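Local coordinates for scavenger receptor with C-type lectin type I (PDB 2OX8), which binds the leukocyte cell-surface glycan Lewis(x) through the C-type lectin carbohydrate-recognition domain described here, at residues M56-S61 against G108-A112; H100-C106 against D117-E121. One frame throughout, in Å; residues are numbered along the deposited sequence.

Overall arrangement
The C-type lectin fold carries long loops on its sheet, and the two contacts illustrate this at places whose centres lie about 18 Å apart. Their segments alternate along the chain: 56-61, 100-106, 108-112 and 117-121. Strand 106-109 serves both, its start entering contact 2 and its end contact 1, while the antiparallel neighbouring strand 115-118 supplies the first two residues of 117-121. Contact 1 joins the loop between helix 46-55 and strand 62-67 to this sheet; contact 2 ties a long metal-binding loop to it. Phe118 bridges them, its CZ packing 3.6 Å from Ile110 CG2. Each contact contributes to a different zinc site, so one sheet carries metal-bearing loops at separate places.

Contact 1 of 2, residues M56-S61 against G108-A112; sequences MVGRES and GLIYA. With ZN (zinc ion), chain I.
Where a loop of the C-type lectin fold turns from helix 46-55 into strand 62-67, it is held against the end of strand 106-109. The 56-61 backbone is irregular and runs in roughly the opposite direction to 108-112, without strand pairing; CA-CA distances are 5.4 Å for Arg59-Tyr111 and 4.5 Å for Ser61-Ile110. Met56 (chi1 m, chi2 t, chi3 p) is buried; its SD lies 3.7 Å from Leu109 CD1, and its O, 3.2 Å from Tyr111 CE1, meets that ring's edge. Val57 O and Gly58 O pass the ring obliquely, Gly58 O 3.6 Å from Tyr111 CD1, and the Val57 side chain points away. Arg59 lies across the face of Tyr111 (chi1 t) in a CH-pi contact, CG standing 3.6 Å from the ring centroid. Glu60 points away and binds zinc through OE1 at 1.7 Å; two waters at 2.4 Å from the metal and, from beyond the segments, His62 NE2 are further ligands. Ser61 OG (chi1 t) donates a 3.0 Å hydrogen bond to Leu109 O.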
loop_
_atom_site.group_PDB
_atom_site.type_symbol
_atom_site.label_atom_id
_atom_site.label_comp_id
_atom_site.label_asym_id
_atom_site.label_seq_id
_atom_site.Cartn_x
_atom_site.Cartn_y
_atom_site.Cartn_z
ATOM N N MET A 56 7.779 -10.150 -2.338
ATOM C CA MET A 56 8.101 -9.942 -0.933
ATOM C C MET A 56 8.914 -11.069 -0.304
ATOM O O MET A 56 8.368 -12.106 0.083
ATOM C CB MET A 56 6.818 -9.724 -0.137
ATOM C CG MET A 56 6.138 -8.413 -0.449
ATOM S SD MET A 56 4.528 -8.311 0.316
ATOM C CE MET A 56 4.939 -7.623 1.935
ATOM N N VAL A 57 10.224 -10.858 -0.205
ATOM C CA VAL A 57 11.114 -11.851 0.384
ATOM C C VAL A 57 11.205 -11.544 1.871
ATOM O O VAL A 57 11.009 -12.428 2.716
ATOM C CB VAL A 57 12.513 -11.789 -0.243
ATOM C CG1 VAL A 57 13.343 -12.992 0.214
ATOM C CG2 VAL A 57 12.398 -11.760 -1.758
ATOM N N GLY A 58 11.493 -10.286 2.189
ATOM C CA GLY A 58 11.559 -9.892 3.582
ATOM C C GLY A 58 10.154 -9.994 4.152
ATOM O O GLY A 58 9.176 -9.853 3.417
ATOM N N ARG A 59 10.044 -10.246 5.453
ATOM C CA ARG A 59 8.743 -10.372 6.098
ATOM C C ARG A 59 8.205 -9.052 6.650
ATOM O O ARG A 59 7.219 -9.023 7.389
ATOM C CB ARG A 59 8.813 -11.413 7.210
ATOM C CG ARG A 59 8.407 -12.798 6.756
ATOM C CD ARG A 59 9.591 -13.664 6.381
ATOM N NE ARG A 59 9.179 -14.954 5.816
ATOM C CZ ARG A 59 8.247 -15.751 6.336
ATOM N NH1 ARG A 59 7.600 -15.416 7.442
ATOM N NH2 ARG A 59 7.961 -16.896 5.744
ATOM N N GLU A 60 8.848 -7.956 6.273
ATOM C CA GLU A 60 8.432 -6.640 6.722
ATOM C C GLU A 60 7.081 -6.252 6.109
ATOM O O GLU A 60 6.745 -6.643 4.990
ATOM C CB GLU A 60 9.506 -5.604 6.349
ATOM C CG GLU A 60 10.776 -6.189 5.664
ATOM C CD GLU A 60 10.777 -6.025 4.137
ATOM O OE1 GLU A 60 9.776 -6.395 3.503
ATOM O OE2 GLU A 60 11.772 -5.527 3.561
ATOM N N SER A 61 6.295 -5.496 6.861
ATOM C CA SER A 61 4.995 -5.025 6.393
ATOM C C SER A 61 5.277 -3.797 5.500
ATOM O O SER A 61 6.203 -3.036 5.785
ATOM C CB SER A 61 4.152 -4.622 7.607
ATOM O OG SER A 61 2.775 -4.591 7.307
ATOM N N GLY A 108 -1.606 -1.029 4.838
ATOM C CA GLY A 108 -0.332 -1.617 4.507
ATOM C C GLY A 108 -0.545 -3.093 4.231
ATOM O O GLY A 108 -1.482 -3.710 4.751
ATOM N N LEU A 109 0.325 -3.649 3.399
ATOM C CA LEU A 109 0.270 -5.046 3.012
ATOM C C LEU A 109 1.138 -5.793 4.009
ATOM O O LEU A 109 2.167 -5.272 4.441
ATOM C CB LEU A 109 0.857 -5.186 1.607
ATOM C CG LEU A 109 0.606 -6.357 0.653
ATOM C CD1 LEU A 109 1.599 -6.244 -0.496
ATOM C CD2 LEU A 109 0.793 -7.686 1.347
ATOM N N ILE A 110 0.731 -6.994 4.398
ATOM C CA ILE A 110 1.542 -7.778 5.329
ATOM C C ILE A 110 2.033 -9.042 4.645
ATOM O O ILE A 110 1.491 -9.447 3.619
ATOM C CB ILE A 110 0.751 -8.197 6.588
ATOM C CG1 ILE A 110 -0.407 -9.119 6.193
ATOM C CG2 ILE A 110 0.282 -6.960 7.331
ATOM C CD1 ILE A 110 -1.353 -9.455 7.324
ATOM N N TYR A 111 3.069 -9.661 5.199
ATOM C CA TYR A 111 3.562 -10.901 4.610
ATOM C C TYR A 111 2.345 -11.808 4.660
ATOM O O TYR A 111 1.663 -11.869 5.684
ATOM C CB TYR A 111 4.691 -11.503 5.444
ATOM C CG TYR A 111 5.534 -12.492 4.669
ATOM C CD1 TYR A 111 6.377 -12.056 3.641
ATOM C CD2 TYR A 111 5.477 -13.862 4.941
ATOM C CE1 TYR A 111 7.139 -12.952 2.906
ATOM C CE2 TYR A 111 6.242 -14.775 4.201
ATOM C CZ TYR A 111 7.069 -14.310 3.188
ATOM O OH TYR A 111 7.843 -15.191 2.462
ATOM N N ALA A 112 2.071 -12.483 3.551
ATOM C CA ALA A 112 0.912 -13.371 3.406
ATOM C C ALA A 112 0.011 -12.723 2.364
ATOM O O ALA A 112 -0.847 -13.379 1.767
ATOM C CB ALA A 112 0.153 -13.536 4.726
HETATM ZN ZN ZN I . 9.516 -6.429 1.782
HETATM O O HOH W 1 7.972 -7.665 3.218
HETATM O O HOH W 2 10.698 -6.983 -0.214
#

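Contact 2 of 2, residues H100-C106 against D117-E121; sequences HGPGEDC and DFQCE. With ZN (zinc ion), chain H.
A disulfide and backbone pairing join a long loop of the C-type lectin fold to 117-121. Segment 100-106 has no regular structure until Cys106, which forms an antiparallel hydrogen-bonded pair with Phe118 (CA-CA 5.8 Å), both side chains on the same face. Of the backbone hydrogen bonds, Cys120 N to Gly103 O (3.1 Å, 161°) is well formed, whereas Phe118 N to Cys106 O (3.0 Å, 124°) is weak. At phi/psi 88/-40 a CB on Gly103 would be jammed against the carbonyl O of Pro102; Glu104 then centres an inverse gamma turn. Zinc, bound by His100 NE2 at 2.2 Å and Asp105 OD1 at 1.8 Å, fastens the loop to Asp68 and Glu72; His100 ND1 is hydrogen-bonded to Pro93 O. Like charges converge where Glu104 OE1 lies 4.3 Å from Asp117 OD2. These correspond to acids that bind the sugar-site calcium in relatives, and probably do so here when calcium is present; this pair binds no metal here. The disulfide (both chi1 m) joins Cys106 SG to Cys120 SG at 2.0 Å, chi3 95°.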
loop_
_atom_site.group_PDB
_atom_site.type_symbol
_atom_site.label_atom_id
_atom_site.label_comp_id
_atom_site.label_asym_id
_atom_site.label_seq_id
_atom_site.Cartn_x
_atom_site.Cartn_y
_atom_site.Cartn_z
ATOM N N HIS A 100 -12.276 1.125 13.128
ATOM C CA HIS A 100 -10.902 1.250 13.614
ATOM C C HIS A 100 -10.794 2.537 14.424
ATOM O O HIS A 100 -11.695 3.378 14.390
ATOM C CB HIS A 100 -9.880 1.243 12.466
ATOM C CG HIS A 100 -10.171 2.224 11.375
ATOM N ND1 HIS A 100 -10.944 1.908 10.281
ATOM C CD2 HIS A 100 -9.791 3.513 11.209
ATOM C CE1 HIS A 100 -11.029 2.961 9.486
ATOM N NE2 HIS A 100 -10.337 3.948 10.028
ATOM N N GLY A 101 -9.700 2.686 15.158
ATOM C CA GLY A 101 -9.541 3.864 15.984
ATOM C C GLY A 101 -8.874 4.998 15.252
ATOM O O GLY A 101 -8.475 4.839 14.097
ATOM N N PRO A 102 -8.748 6.166 15.898
ATOM C CA PRO A 102 -8.112 7.344 15.299
ATOM C C PRO A 102 -6.658 7.056 14.933
ATOM O O PRO A 102 -5.979 6.274 15.606
ATOM C CB PRO A 102 -8.231 8.394 16.399
ATOM C CG PRO A 102 -8.201 7.565 17.653
ATOM C CD PRO A 102 -9.122 6.427 17.297
ATOM N N GLY A 103 -6.192 7.682 13.857
ATOM C CA GLY A 103 -4.823 7.483 13.426
ATOM C C GLY A 103 -4.629 6.307 12.486
ATOM O O GLY A 103 -3.867 6.398 11.527
ATOM N N GLU A 104 -5.312 5.199 12.756
ATOM C CA GLU A 104 -5.185 4.007 11.914
ATOM C C GLU A 104 -5.994 4.193 10.639
ATOM O O GLU A 104 -6.954 3.474 10.384
ATOM C CB GLU A 104 -5.684 2.774 12.665
ATOM C CG GLU A 104 -5.569 2.893 14.168
ATOM C CD GLU A 104 -5.735 1.568 14.854
ATOM O OE1 GLU A 104 -6.660 0.823 14.467
ATOM O OE2 GLU A 104 -4.943 1.277 15.779
ATOM N N ASP A 105 -5.585 5.160 9.830
ATOM C CA ASP A 105 -6.294 5.460 8.598
ATOM C C ASP A 105 -5.405 5.230 7.377
ATOM O O ASP A 105 -5.702 5.702 6.281
ATOM C CB ASP A 105 -6.779 6.909 8.668
ATOM C CG ASP A 105 -7.530 7.212 9.974
ATOM O OD1 ASP A 105 -8.669 6.746 10.124
ATOM O OD2 ASP A 105 -6.971 7.904 10.859
ATOM N N CYS A 106 -4.318 4.487 7.578
ATOM C CA CYS A 106 -3.362 4.183 6.515
ATOM C C CYS A 106 -3.152 2.676 6.387
ATOM O O CYS A 106 -2.716 2.024 7.335
ATOM C CB CYS A 106 -2.023 4.864 6.808
ATOM S SG CYS A 106 -2.119 6.685 6.867
ATOM N N ASP A 117 -5.090 -2.286 8.290
ATOM C CA ASP A 117 -5.050 -0.848 8.400
ATOM C C ASP A 117 -4.307 -0.504 9.671
ATOM O O ASP A 117 -4.828 -0.662 10.763
ATOM C CB ASP A 117 -6.464 -0.265 8.414
ATOM C CG ASP A 117 -7.234 -0.652 9.640
ATOM O OD1 ASP A 117 -7.313 -1.868 9.913
ATOM O OD2 ASP A 117 -7.757 0.255 10.324
ATOM N N PHE A 118 -3.072 -0.056 9.512
ATOM C CA PHE A 118 -2.228 0.320 10.631
ATOM C C PHE A 118 -2.475 1.790 10.900
ATOM O O PHE A 118 -3.299 2.424 10.233
ATOM C CB PHE A 118 -0.749 0.159 10.271
ATOM C CG PHE A 118 -0.431 -1.108 9.545
ATOM C CD1 PHE A 118 -0.937 -1.344 8.272
ATOM C CD2 PHE A 118 0.391 -2.067 10.130
ATOM C CE1 PHE A 118 -0.627 -2.517 7.595
ATOM C CE2 PHE A 118 0.705 -3.244 9.455
ATOM C CZ PHE A 118 0.196 -3.468 8.189
ATOM N N GLN A 119 -1.764 2.331 11.884
ATOM C CA GLN A 119 -1.880 3.746 12.168
ATOM C C GLN A 119 -0.731 4.426 11.445
ATOM O O GLN A 119 0.399 3.930 11.436
ATOM C CB GLN A 119 -1.763 4.066 13.659
ATOM C CG GLN A 119 -1.851 5.579 13.884
ATOM C CD GLN A 119 -1.362 6.026 15.237
ATOM O OE1 GLN A 119 -2.067 5.898 16.239
ATOM N NE2 GLN A 119 -0.143 6.556 15.278
ATOM N N CYS A 120 -1.015 5.565 10.837
ATOM C CA CYS A 120 0.016 6.297 10.133
ATOM C C CYS A 120 1.020 6.700 11.211
ATOM O O CYS A 120 0.853 6.339 12.375
ATOM C CB CYS A 120 -0.614 7.505 9.455
ATOM S SG CYS A 120 -2.305 7.149 8.850
ATOM N N GLU A 121 2.062 7.435 10.848
ATOM C CA GLU A 121 3.063 7.828 11.845
ATOM C C GLU A 121 3.794 6.604 12.397
ATOM O O GLU A 121 4.835 6.728 13.041
ATOM C CB GLU A 121 2.419 8.638 12.980
ATOM C CG GLU A 121 2.128 10.084 12.584
ATOM C CD GLU A 121 1.651 10.934 13.746
ATOM O OE1 GLU A 121 0.516 10.710 14.221
ATOM O OE2 GLU A 121 2.414 11.826 14.187
HETATM ZN ZN ZN H . -9.971 5.952 9.255
#